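Local coordinates for beta-N-acetylglucosaminidase-like protein Glycoside hydrolase family 20 (PDB 6YHH) that probably hydrolyses terminal beta-linked N-acetylhexosamine residues, as family 20 glycoside hydrolases do, and serves as a chitobiase in bacterial chitin degradation, at residues Gln6-Met10 with Gln122-Asn126; Lys85-Tyr89 with Asp221-Leu226; Asp398-Lys402 with Glu439-Ile443; Asp461-Trp465 with Gly502-Ile506. The contacts are given in a common frame with arbitrary orientation. Residues are numbered along the deposited sequence.

Contact 1: residues Gln6-Met10 with Gln122-Asn126; sequences QLNLM and QLLQN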
loop_
_atom_site.group_PDB
_atom_site.type_symbol
_atom_site.label_atom_id
_atom_site.label_comp_id
_atom_site.label_asym_id
_atom_site.label_seq_id
_atom_site.Cartn_x
_atom_site.Cartn_y
_atom_site.Cartn_z
ATOM N N GLN A 6 32.884 0.119 -2.632
ATOM C CA GLN A 6 31.919 0.998 -2.004
ATOM C C GLN A 6 30.596 0.946 -2.769
ATOM O O GLN A 6 29.656 1.638 -2.394
ATOM C CB GLN A 6 32.463 2.420 -2.075
ATOM C CG GLN A 6 33.705 2.587 -1.238
ATOM C CD GLN A 6 34.328 3.954 -1.460
ATOM O OE1 GLN A 6 35.139 4.131 -2.349
ATOM N NE2 GLN A 6 33.892 4.930 -0.694
ATOM N N LEU A 7 30.559 0.217 -3.882
ATOM C CA LEU A 7 29.380 0.211 -4.739
ATOM C C LEU A 7 28.360 -0.792 -4.223
ATOM O O LEU A 7 28.663 -1.996 -4.080
ATOM C CB LEU A 7 29.726 -0.073 -6.216
ATOM C CG LEU A 7 30.768 0.921 -6.882
ATOM C CD1 LEU A 7 30.884 0.516 -8.353
ATOM C CD2 LEU A 7 30.394 2.385 -6.695
ATOM N N ASN A 8 27.121 -0.313 -4.114
ATOM C CA ASN A 8 26.031 -1.217 -3.693
ATOM C C ASN A 8 25.221 -1.768 -4.802
ATOM O O ASN A 8 24.026 -1.479 -4.960
ATOM C CB ASN A 8 25.224 -0.546 -2.594
ATOM C CG ASN A 8 26.106 -0.214 -1.393
ATOM O OD1 ASN A 8 26.787 -1.088 -0.880
ATOM N ND2 ASN A 8 26.085 1.047 -0.952
ATOM N N LEU A 9 25.881 -2.626 -5.605
ATOM C CA LEU A 9 25.259 -3.220 -6.797
ATOM C C LEU A 9 24.778 -4.592 -6.437
ATOM O O LEU A 9 25.525 -5.369 -5.817
ATOM C CB LEU A 9 26.231 -3.350 -7.987
ATOM C CG LEU A 9 26.972 -2.062 -8.323
ATOM C CD1 LEU A 9 27.937 -2.234 -9.517
ATOM C CD2 LEU A 9 26.017 -0.891 -8.552
ATOM N N MET A 10 23.569 -4.989 -6.867
ATOM C CA MET A 10 23.046 -6.302 -6.538
ATOM C C MET A 10 21.928 -6.589 -7.567
ATOM O O MET A 10 21.019 -5.766 -7.704
ATOM C CB MET A 10 22.438 -6.400 -5.145
ATOM C CG MET A 10 22.082 -7.820 -4.774
ATOM S SD MET A 10 21.449 -7.991 -3.070
ATOM C CE MET A 10 22.809 -7.356 -2.087
ATOM N N GLN A 122 21.540 1.888 -9.091
ATOM C CA GLN A 122 22.374 1.451 -7.959
ATOM C C GLN A 122 23.701 2.087 -7.918
ATOM O O GLN A 122 24.293 2.183 -6.818
ATOM C CB GLN A 122 22.514 -0.057 -7.989
ATOM C CG GLN A 122 21.208 -0.810 -7.709
ATOM C CD GLN A 122 21.406 -2.328 -7.717
ATOM O OE1 GLN A 122 22.386 -2.841 -8.266
ATOM N NE2 GLN A 122 20.431 -3.062 -7.146
ATOM N N LEU A 123 24.135 2.635 -9.055
ATOM C CA LEU A 123 25.413 3.321 -9.079
ATOM C C LEU A 123 25.382 4.729 -8.552
ATOM O O LEU A 123 26.436 5.346 -8.286
ATOM C CB LEU A 123 25.960 3.394 -10.521
ATOM C CG LEU A 123 26.858 2.378 -11.158
ATOM C CD1 LEU A 123 27.298 2.983 -12.529
ATOM C CD2 LEU A 123 28.096 2.027 -10.289
ATOM N N LEU A 124 24.180 5.277 -8.389
ATOM C CA LEU A 124 23.999 6.668 -7.841
ATOM C C LEU A 124 24.675 6.879 -6.564
ATOM O O LEU A 124 24.513 6.062 -5.605
ATOM C CB LEU A 124 22.513 6.985 -7.715
ATOM C CG LEU A 124 22.199 8.470 -7.358
ATOM C CD1 LEU A 124 22.594 9.406 -8.460
ATOM C CD2 LEU A 124 20.719 8.489 -6.951
ATOM N N GLN A 125 25.475 7.934 -6.494
ATOM C CA GLN A 125 26.186 8.352 -5.309
ATOM C C GLN A 125 25.796 9.795 -4.993
ATOM O O GLN A 125 25.181 10.490 -5.804
ATOM C CB GLN A 125 27.718 8.268 -5.491
ATOM C CG GLN A 125 28.214 6.910 -5.968
ATOM C CD GLN A 125 27.902 5.751 -5.085
ATOM O OE1 GLN A 125 27.516 4.632 -5.582
ATOM N NE2 GLN A 125 28.204 5.890 -3.834
ATOM N N ASN A 126 26.201 10.238 -3.810
ATOM C CA ASN A 126 26.082 11.658 -3.458
ATOM C C ASN A 126 27.155 12.028 -2.460
ATOM O O ASN A 126 27.717 11.130 -1.804
ATOM C CB ASN A 126 24.681 11.994 -2.890
ATOM C CG ASN A 126 24.299 11.172 -1.682
ATOM O OD1 ASN A 126 24.777 11.472 -0.519
ATOM N ND2 ASN A 126 23.267 10.238 -1.884
HETATM O O HOH W 1 26.169 2.215 -4.842
#
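Entering from the N-terminus, the irregular segment 6-10 first meets the end of helix 110-123 at Leu-7. Its CD1 lies 3.7 Å from CD2 of Leu-123, and it also lies beside the Gln-125 side chain, so a buried, branched apolar side chain fills the space beside the helix terminus. At Asn-8 the contact turns polar: the backbone N donates to water 1 (2.8 Å), which in turn donates to O of Gln-122 (2.7 Å), a carbonyl in the last turn of the helix. The Asn-8 side chain lies instead on Arg-490 and Ser-493 of helix 484-497. Leu-9 returns to the apolar theme, its CD2 packing 3.6 Å from CB of Gln-122 and 4.0 Å from CD2 of Leu-123. Met-10 is held by its backbone. Its N donates to OE1 of Gln-122 (2.8 Å) and its O accepts from NE2 of Gln-122 (2.8 Å), while its long, flexible side chain turns off to Leu-491 and Val-494. The contact, within the alpha/beta domain 2 of family 20 enzymes, joins the loop before strand 15-19 to the end of helix 110-123. A primary amide offers both a donor and an acceptor, so one glutamine satisfies both polar groups of a single residue in a chain without regular strand partners, much as a neighbouring beta-strand would.

Contact 2: residues Lys85-Tyr89 with Asp221-Leu226; sequences KIGLY and DERGIL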
loop_
_atom_site.group_PDB
_atom_site.type_symbol
_atom_site.label_atom_id
_atom_site.label_comp_id
_atom_site.label_asym_id
_atom_site.label_seq_id
_atom_site.Cartn_x
_atom_site.Cartn_y
_atom_site.Cartn_z
ATOM N N LYS A 85 12.143 -10.561 -26.499
ATOM C CA LYS A 85 10.953 -11.413 -26.375
ATOM C C LYS A 85 10.888 -11.919 -24.930
ATOM O O LYS A 85 11.906 -12.132 -24.314
ATOM C CB LYS A 85 11.060 -12.616 -27.314
ATOM C CG LYS A 85 11.171 -12.328 -28.816
ATOM C CD LYS A 85 11.076 -13.615 -29.645
ATOM C CE LYS A 85 12.273 -14.535 -29.514
ATOM N N ILE A 86 9.697 -12.144 -24.426
ATOM C CA ILE A 86 9.511 -12.625 -23.015
ATOM C C ILE A 86 9.693 -14.149 -23.145
ATOM O O ILE A 86 9.007 -14.761 -23.941
ATOM C CB ILE A 86 8.108 -12.230 -22.478
ATOM C CG1 ILE A 86 7.918 -10.695 -22.399
ATOM C CG2 ILE A 86 7.854 -12.879 -21.123
ATOM C CD1 ILE A 86 8.939 -9.946 -21.560
ATOM N N GLY A 87 10.501 -14.758 -22.295
ATOM C CA GLY A 87 10.666 -16.176 -22.388
ATOM C C GLY A 87 12.028 -16.456 -21.812
ATOM O O GLY A 87 12.733 -15.549 -21.278
ATOM N N LEU A 88 12.430 -17.710 -21.988
ATOM C CA LEU A 88 13.720 -18.164 -21.547
ATOM C C LEU A 88 14.746 -18.110 -22.745
ATOM O O LEU A 88 14.337 -17.970 -23.930
ATOM C CB LEU A 88 13.582 -19.623 -21.179
ATOM C CG LEU A 88 12.560 -19.962 -20.119
ATOM C CD1 LEU A 88 12.710 -21.459 -19.824
ATOM C CD2 LEU A 88 12.802 -19.094 -18.902
ATOM N N TYR A 89 16.001 -18.172 -22.374
ATOM C CA TYR A 89 17.174 -18.162 -23.244
ATOM C C TYR A 89 17.351 -16.882 -24.011
ATOM O O TYR A 89 18.035 -16.885 -25.019
ATOM C CB TYR A 89 17.089 -19.306 -24.258
ATOM C CG TYR A 89 16.735 -20.641 -23.690
ATOM C CD1 TYR A 89 17.702 -21.349 -22.938
ATOM C CD2 TYR A 89 15.553 -21.267 -24.028
ATOM C CE1 TYR A 89 17.411 -22.570 -22.387
ATOM C CE2 TYR A 89 15.246 -22.584 -23.473
ATOM C CZ TYR A 89 16.181 -23.184 -22.658
ATOM O OH TYR A 89 15.951 -24.502 -22.171
ATOM N N ASP A 221 5.232 -8.056 -18.679
ATOM C CA ASP A 221 5.889 -8.056 -20.038
ATOM C C ASP A 221 6.591 -6.727 -20.247
ATOM O O ASP A 221 7.766 -6.698 -20.654
ATOM C CB ASP A 221 4.764 -8.336 -21.113
ATOM C CG ASP A 221 5.257 -8.253 -22.536
ATOM O OD1 ASP A 221 6.137 -7.373 -22.823
ATOM O OD2 ASP A 221 4.679 -9.045 -23.334
ATOM N N GLU A 222 5.945 -5.639 -19.868
ATOM C CA GLU A 222 6.539 -4.336 -19.917
ATOM C C GLU A 222 7.817 -4.271 -19.097
ATOM O O GLU A 222 8.695 -3.478 -19.394
ATOM C CB GLU A 222 5.543 -3.245 -19.446
ATOM C CG GLU A 222 4.441 -2.954 -20.448
ATOM C CD GLU A 222 4.911 -2.077 -21.602
ATOM O OE1 GLU A 222 5.041 -0.870 -21.386
ATOM O OE2 GLU A 222 5.217 -2.632 -22.676
ATOM N N ARG A 223 7.893 -5.111 -18.051
ATOM C CA ARG A 223 9.072 -5.120 -17.156
ATOM C C ARG A 223 9.974 -6.295 -17.369
ATOM O O ARG A 223 10.899 -6.564 -16.581
ATOM C CB ARG A 223 8.527 -5.076 -15.716
ATOM C CG ARG A 223 7.993 -3.702 -15.394
ATOM C CD ARG A 223 6.943 -3.718 -14.238
ATOM N NE ARG A 223 6.367 -2.429 -13.926
ATOM C CZ ARG A 223 5.432 -1.816 -14.661
ATOM N NH1 ARG A 223 4.881 -2.388 -15.733
ATOM N NH2 ARG A 223 4.982 -0.643 -14.313
ATOM N N GLY A 224 9.859 -6.949 -18.546
ATOM C CA GLY A 224 10.726 -8.028 -18.947
ATOM C C GLY A 224 10.571 -9.382 -18.279
ATOM O O GLY A 224 11.490 -10.232 -18.306
ATOM N N ILE A 225 9.391 -9.572 -17.700
ATOM C CA ILE A 225 9.067 -10.747 -16.858
ATOM C C ILE A 225 8.031 -11.693 -17.502
ATOM O O ILE A 225 6.975 -11.276 -17.959
ATOM C CB ILE A 225 8.580 -10.237 -15.487
ATOM C CG1 ILE A 225 9.698 -9.395 -14.790
ATOM C CG2 ILE A 225 8.103 -11.398 -14.602
ATOM C CD1 ILE A 225 9.130 -8.531 -13.688
ATOM N N LEU A 226 8.372 -12.953 -17.501
ATOM C CA LEU A 226 7.518 -14.097 -17.908
ATOM C C LEU A 226 6.619 -14.525 -16.756
ATOM O O LEU A 226 7.110 -14.658 -15.637
ATOM C CB LEU A 226 8.415 -15.262 -18.236
ATOM C CG LEU A 226 7.770 -16.615 -18.514
ATOM C CD1 LEU A 226 6.943 -16.550 -19.789
ATOM C CD2 LEU A 226 8.788 -17.720 -18.646
HETATM O O HOH W 2 11.717 -12.615 -19.819
#
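This is an apolar interdomain contact, with no direct hydrogen bond between the segments: a loop of domain 2, between strands 76-80 and 94-99, rests on the link from helix 210-222 to strand 226-230 in the TIM-barrel catalytic domain. The link opens with a Schellman motif. Gly-224 N donates to O of Asp-221 (3.0 Å) and Ile-225 N pairs with O of Ala-220, while Gly-224 takes the positive phi of the C-prime position, a conformation glycine adopts without strain. Beyond the turn the chain enters the barrel strand, where Leu-226 is paired by its backbone with Asn-176 and Phe-178. Ile-86 supplies most of the loop's contact, its branched side chain lying against Asp-221 and the 224-226 backbone. CD1 of Ile-86 reaches CA of Gly-224 at 3.7 Å, and its CG1 lies 3.6 Å from CG of Asp-221, whose carboxylate is engaged in a salt bridge with Arg-40. Gly-87, with phi of 154°, has backbone angles at which a CB would clash with the preceding carbonyl. Next to it, Leu-88 CD2 meets Leu-226 CD2 at 4.3 Å, and both leucines also touch Tyr-310 of another barrel strand. At the heart of the contact, Ile-86 CG2 sits 3.5 Å from CA and 3.8 Å from CB of Leu-226.

Contact 3: residues Asp398-Lys402 with Glu439-Ile443; sequences DAVKK and EKARI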
loop_
_atom_site.group_PDB
_atom_site.type_symbol
_atom_site.label_atom_id
_atom_site.label_comp_id
_atom_site.label_asym_id
_atom_site.label_seq_id
_atom_site.Cartn_x
_atom_site.Cartn_y
_atom_site.Cartn_z
ATOM N N ASP A 398 19.243 -35.863 -10.179
ATOM C CA ASP A 398 18.586 -37.017 -10.841
ATOM C C ASP A 398 17.805 -36.671 -12.114
ATOM O O ASP A 398 17.837 -37.386 -13.092
ATOM C CB ASP A 398 17.703 -37.780 -9.857
ATOM C CG ASP A 398 18.502 -38.406 -8.684
ATOM O OD1 ASP A 398 19.755 -38.380 -8.707
ATOM O OD2 ASP A 398 17.880 -38.876 -7.689
ATOM N N ALA A 399 17.062 -35.574 -12.103
ATOM C CA ALA A 399 16.287 -35.186 -13.229
ATOM C C ALA A 399 17.159 -34.775 -14.402
ATOM O O ALA A 399 16.898 -35.167 -15.535
ATOM C CB ALA A 399 15.371 -34.004 -12.869
ATOM N N VAL A 400 18.202 -34.010 -14.163
ATOM C CA VAL A 400 19.003 -33.543 -15.333
ATOM C C VAL A 400 19.792 -34.725 -15.916
ATOM O O VAL A 400 19.930 -34.759 -17.135
ATOM C CB VAL A 400 19.924 -32.351 -15.066
ATOM C CG1 VAL A 400 19.048 -31.125 -14.737
ATOM C CG2 VAL A 400 21.000 -32.593 -14.028
ATOM N N LYS A 401 20.237 -35.639 -15.047
ATOM C CA LYS A 401 20.913 -36.883 -15.577
ATOM C C LYS A 401 19.974 -37.722 -16.432
ATOM O O LYS A 401 20.418 -38.420 -17.403
ATOM C CB LYS A 401 21.605 -37.697 -14.505
ATOM C CG LYS A 401 22.784 -36.939 -13.941
ATOM C CD LYS A 401 23.523 -37.733 -12.882
ATOM C CE LYS A 401 24.853 -37.047 -12.597
ATOM N NZ LYS A 401 25.713 -37.953 -11.796
ATOM N N LYS A 402 18.691 -37.723 -16.105
ATOM C CA LYS A 402 17.723 -38.464 -16.897
ATOM C C LYS A 402 17.206 -37.763 -18.121
ATOM O O LYS A 402 16.371 -38.297 -18.854
ATOM C CB LYS A 402 16.539 -38.911 -16.039
ATOM C CG LYS A 402 16.856 -39.967 -15.018
ATOM C CD LYS A 402 15.586 -40.271 -14.204
ATOM C CE LYS A 402 15.783 -40.743 -12.788
ATOM N NZ LYS A 402 16.366 -42.068 -12.696
ATOM N N GLU A 439 24.132 -31.786 -19.299
ATOM C CA GLU A 439 23.373 -31.852 -18.035
ATOM C C GLU A 439 23.347 -30.515 -17.350
ATOM O O GLU A 439 22.279 -30.071 -16.947
ATOM C CB GLU A 439 23.953 -32.906 -17.087
ATOM C CG GLU A 439 23.615 -34.316 -17.583
ATOM C CD GLU A 439 24.572 -35.448 -17.106
ATOM O OE1 GLU A 439 25.497 -35.196 -16.333
ATOM O OE2 GLU A 439 24.342 -36.599 -17.515
ATOM N N LYS A 440 24.498 -29.828 -17.230
ATOM C CA LYS A 440 24.484 -28.445 -16.727
ATOM C C LYS A 440 23.544 -27.542 -17.432
ATOM O O LYS A 440 22.876 -26.718 -16.790
ATOM C CB LYS A 440 25.855 -27.781 -16.761
ATOM C CG LYS A 440 26.769 -28.452 -15.754
ATOM C CD LYS A 440 28.144 -27.804 -15.767
ATOM C CE LYS A 440 29.139 -28.595 -14.951
ATOM N NZ LYS A 440 30.383 -27.802 -14.781
ATOM N N ALA A 441 23.423 -27.666 -18.751
ATOM C CA ALA A 441 22.608 -26.744 -19.492
ATOM C C ALA A 441 21.124 -26.983 -19.250
ATOM O O ALA A 441 20.332 -26.132 -19.575
ATOM C CB ALA A 441 22.863 -26.883 -20.983
ATOM N N ARG A 442 20.785 -28.130 -18.693
ATOM C CA ARG A 442 19.397 -28.438 -18.301
ATOM C C ARG A 442 18.998 -27.721 -17.008
ATOM O O ARG A 442 17.830 -27.759 -16.687
ATOM C CB ARG A 442 19.215 -29.946 -18.108
ATOM C CG ARG A 442 19.160 -30.699 -19.446
ATOM C CD ARG A 442 19.030 -32.208 -19.274
ATOM N NE ARG A 442 19.399 -32.796 -20.565
ATOM C CZ ARG A 442 20.282 -33.783 -20.747
ATOM N NH1 ARG A 442 20.892 -34.457 -19.772
ATOM N NH2 ARG A 442 20.570 -34.094 -22.011
ATOM N N ILE A 443 19.944 -27.196 -16.223
ATOM C CA ILE A 443 19.590 -26.442 -15.037
ATOM C C ILE A 443 19.171 -25.040 -15.468
ATOM O O ILE A 443 19.997 -24.149 -15.802
ATOM C CB ILE A 443 20.740 -26.397 -14.050
ATOM C CG1 ILE A 443 21.146 -27.814 -13.630
ATOM C CG2 ILE A 443 20.345 -25.639 -12.793
ATOM C CD1 ILE A 443 22.477 -27.930 -12.892
HETATM O O HOH W 3 22.427 -37.099 -19.431
#
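Glu-439, in helix 437-441, faces the other helix: its CG lies 3.7 Å from O of Val-400 and its CB 4.3 Å from CG2 of that valine. Its carboxylate is shared, OE1 accepting from N of Ser-436 and OE2 accepting from water 3 at 2.8 Å. The same water donates to O of Lys-401 (3.1 Å) and accepts from NH1 of Arg-442 (3.1 Å). The segments belong to the catalytic TIM barrel, where helix 394-401 precedes strand 406-408 and helix 437-441 leads into the adjacent parallel strand 443-450, so the contact joins the two helices ahead of neighbouring barrel strands. Arg-442 suits this place because its long side chain reaches back to segment 398-402: NH1 donates to O of Val-400 (2.8 Å), while CB packs 3.6 Å from CG1 of Val-400. Ile-443 begins the strand, its CG1 touching Val-400 CG1 at 4.1 Å; both are buried, branched apolar side chains, suited to packing between helix and strand start.

Contact 4: residues Asp461-Trp465 with Gly502-Ile506; sequences DSRVW and GLTHI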
loop_
_atom_site.group_PDB
_atom_site.type_symbol
_atom_site.label_atom_id
_atom_site.label_comp_id
_atom_site.label_asym_id
_atom_site.label_seq_id
_atom_site.Cartn_x
_atom_site.Cartn_y
_atom_site.Cartn_z
ATOM N N ASP A 461 5.337 -8.561 1.839
ATOM C CA ASP A 461 6.628 -7.983 1.434
ATOM C C ASP A 461 7.731 -8.139 2.524
ATOM O O ASP A 461 8.915 -8.383 2.157
ATOM C CB ASP A 461 6.491 -6.521 1.068
ATOM C CG ASP A 461 5.658 -6.266 -0.141
ATOM O OD1 ASP A 461 5.370 -7.193 -0.859
ATOM O OD2 ASP A 461 5.326 -5.038 -0.354
ATOM N N SER A 462 7.346 -8.108 3.821
ATOM C CA SER A 462 8.306 -8.299 4.881
ATOM C C SER A 462 8.913 -9.698 4.878
ATOM O O SER A 462 10.010 -9.936 5.449
ATOM C CB SER A 462 7.698 -8.039 6.265
ATOM O OG SER A 462 6.822 -9.020 6.695
ATOM N N ARG A 463 8.169 -10.644 4.367
ATOM C CA ARG A 463 8.681 -12.031 4.219
ATOM C C ARG A 463 9.557 -12.162 2.954
ATOM O O ARG A 463 10.645 -12.791 2.957
ATOM C CB ARG A 463 7.491 -13.018 4.224
ATOM C CG ARG A 463 7.084 -13.432 5.645
ATOM C CD ARG A 463 6.768 -12.312 6.614
ATOM N NE ARG A 463 6.590 -12.839 7.971
ATOM C CZ ARG A 463 7.011 -12.200 9.074
ATOM N NH1 ARG A 463 7.443 -10.933 9.019
ATOM N NH2 ARG A 463 6.902 -12.819 10.275
ATOM N N VAL A 464 9.099 -11.616 1.837
ATOM C CA VAL A 464 9.828 -11.759 0.549
ATOM C C VAL A 464 11.132 -10.974 0.525
ATOM O O VAL A 464 12.138 -11.499 0.047
ATOM C CB VAL A 464 8.925 -11.389 -0.640
ATOM C CG1 VAL A 464 9.646 -11.533 -1.965
ATOM C CG2 VAL A 464 7.737 -12.318 -0.605
ATOM N N TRP A 465 11.106 -9.753 1.023
ATOM C CA TRP A 465 12.211 -8.756 0.892
ATOM C C TRP A 465 12.737 -8.410 2.245
ATOM O O TRP A 465 11.944 -8.209 3.196
ATOM C CB TRP A 465 11.687 -7.496 0.185
ATOM C CG TRP A 465 11.006 -7.837 -1.146
ATOM C CD1 TRP A 465 9.637 -7.869 -1.427
ATOM C CD2 TRP A 465 11.662 -8.259 -2.360
ATOM N NE1 TRP A 465 9.447 -8.309 -2.726
ATOM C CE2 TRP A 465 10.672 -8.543 -3.310
ATOM C CE3 TRP A 465 13.034 -8.490 -2.709
ATOM C CZ2 TRP A 465 10.971 -9.031 -4.564
ATOM C CZ3 TRP A 465 13.329 -8.935 -3.980
ATOM C CH2 TRP A 465 12.275 -9.232 -4.904
ATOM N N GLY A 502 6.871 0.893 -3.704
ATOM C CA GLY A 502 5.711 0.581 -2.865
ATOM C C GLY A 502 5.899 -0.593 -1.948
ATOM O O GLY A 502 4.987 -0.951 -1.184
ATOM N N LEU A 503 7.061 -1.231 -1.982
ATOM C CA LEU A 503 7.240 -2.421 -1.134
ATOM C C LEU A 503 7.127 -2.062 0.335
ATOM O O LEU A 503 7.595 -1.010 0.798
ATOM C CB LEU A 503 8.630 -3.123 -1.425
ATOM C CG LEU A 503 8.674 -4.085 -2.634
ATOM C CD1 LEU A 503 7.603 -5.087 -2.844
ATOM C CD2 LEU A 503 8.472 -3.236 -3.883
ATOM N N THR A 504 6.490 -2.911 1.120
ATOM C CA THR A 504 6.008 -2.531 2.455
ATOM C C THR A 504 6.837 -3.160 3.532
ATOM O O THR A 504 6.475 -3.104 4.701
ATOM C CB THR A 504 4.573 -3.006 2.722
ATOM O OG1 THR A 504 4.491 -4.447 2.798
ATOM C CG2 THR A 504 3.588 -2.556 1.633
ATOM N N HIS A 505 7.948 -3.792 3.170
ATOM C CA HIS A 505 8.695 -4.580 4.168
ATOM C C HIS A 505 9.121 -3.793 5.424
ATOM O O HIS A 505 9.029 -4.290 6.539
ATOM C CB HIS A 505 9.885 -5.298 3.556
ATOM C CG HIS A 505 10.776 -4.428 2.745
ATOM N ND1 HIS A 505 10.321 -3.729 1.650
ATOM C CD2 HIS A 505 12.108 -4.178 2.828
ATOM C CE1 HIS A 505 11.314 -3.021 1.149
ATOM N NE2 HIS A 505 12.428 -3.338 1.799
ATOM N N ILE A 506 9.535 -2.565 5.252
ATOM C CA ILE A 506 9.970 -1.716 6.367
ATOM C C ILE A 506 8.742 -1.011 6.953
ATOM O O ILE A 506 8.527 -0.993 8.188
ATOM C CB ILE A 506 11.053 -0.688 5.908
ATOM C CG1 ILE A 506 12.273 -1.434 5.325
ATOM C CG2 ILE A 506 11.518 0.129 7.093
ATOM C CD1 ILE A 506 13.171 -0.575 4.478
HETATM O O HOH W 4 3.182 -6.599 1.725
HETATM O O HOH W 5 5.137 -6.120 4.813
#
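Trp-465 lays its CB over one face of the His-505 imidazole, 4.2 Å from the ring centroid and 13° off the ring normal, a CH-pi contact. The histidine is anchored through NE2 to O of Ser-495, which fixes the ring where that CB can rest on it; ND1, in contrast, is buried with no partner. Leu-503 fills the space next to the indole, its CD1 3.7 Å from CD1 of Trp-465, and large apolar groups suit this buried position, which helix 160-172 also lines through Asn-166 and Ala-169. The backbones come very close as well: the CA atoms of Ser-462 and His-505 are 3.8 Å apart, and His-505 CB lies 3.6 Å from CA of Ser-462. In the fold, the short helix 460-464 follows strand 443-450 of the catalytic TIM barrel, and the loop between helices 484-497 and 507-517 packs against it. Asp-461 is the polar anchor. Its OD2 accepts from N of Thr-504 (2.8 Å) and also forms a salt bridge with Arg-165, an anionic side chain being able to serve both donors. The Thr-504 hydroxyl supplements this link through two waters: OG1 is 2.7 Å from water 4, which accepts from Asp-461 N at 2.9 Å, and 2.7 Å from water 5, which accepts weakly from Ser-462 N at 3.1 Å.

Along the chain, contacts 1 and 2 cross in sequence, their segments alternating; contacts 3 and 4 follow in series. Contact 1 lies within domain 2, contact 2 joins that domain to the barrel, contact 3 lies within the barrel, and contact 4 joins the barrel's helix 460-464 to the loop between helices 484-497 and 507-517. Strands 226-230 and 443-450, entered from contacts 2 and 3, belong to the same sheet, and the nearest atoms of these contacts are about 5 Å apart. Contact 1, its centre about 21 Å from that of contact 4, packs on helix 484-497. Contacts 1 and 3 are the most distant pair, about 36 Å between centres. Together the contacts tie domain 2, the barrel and the following helices together.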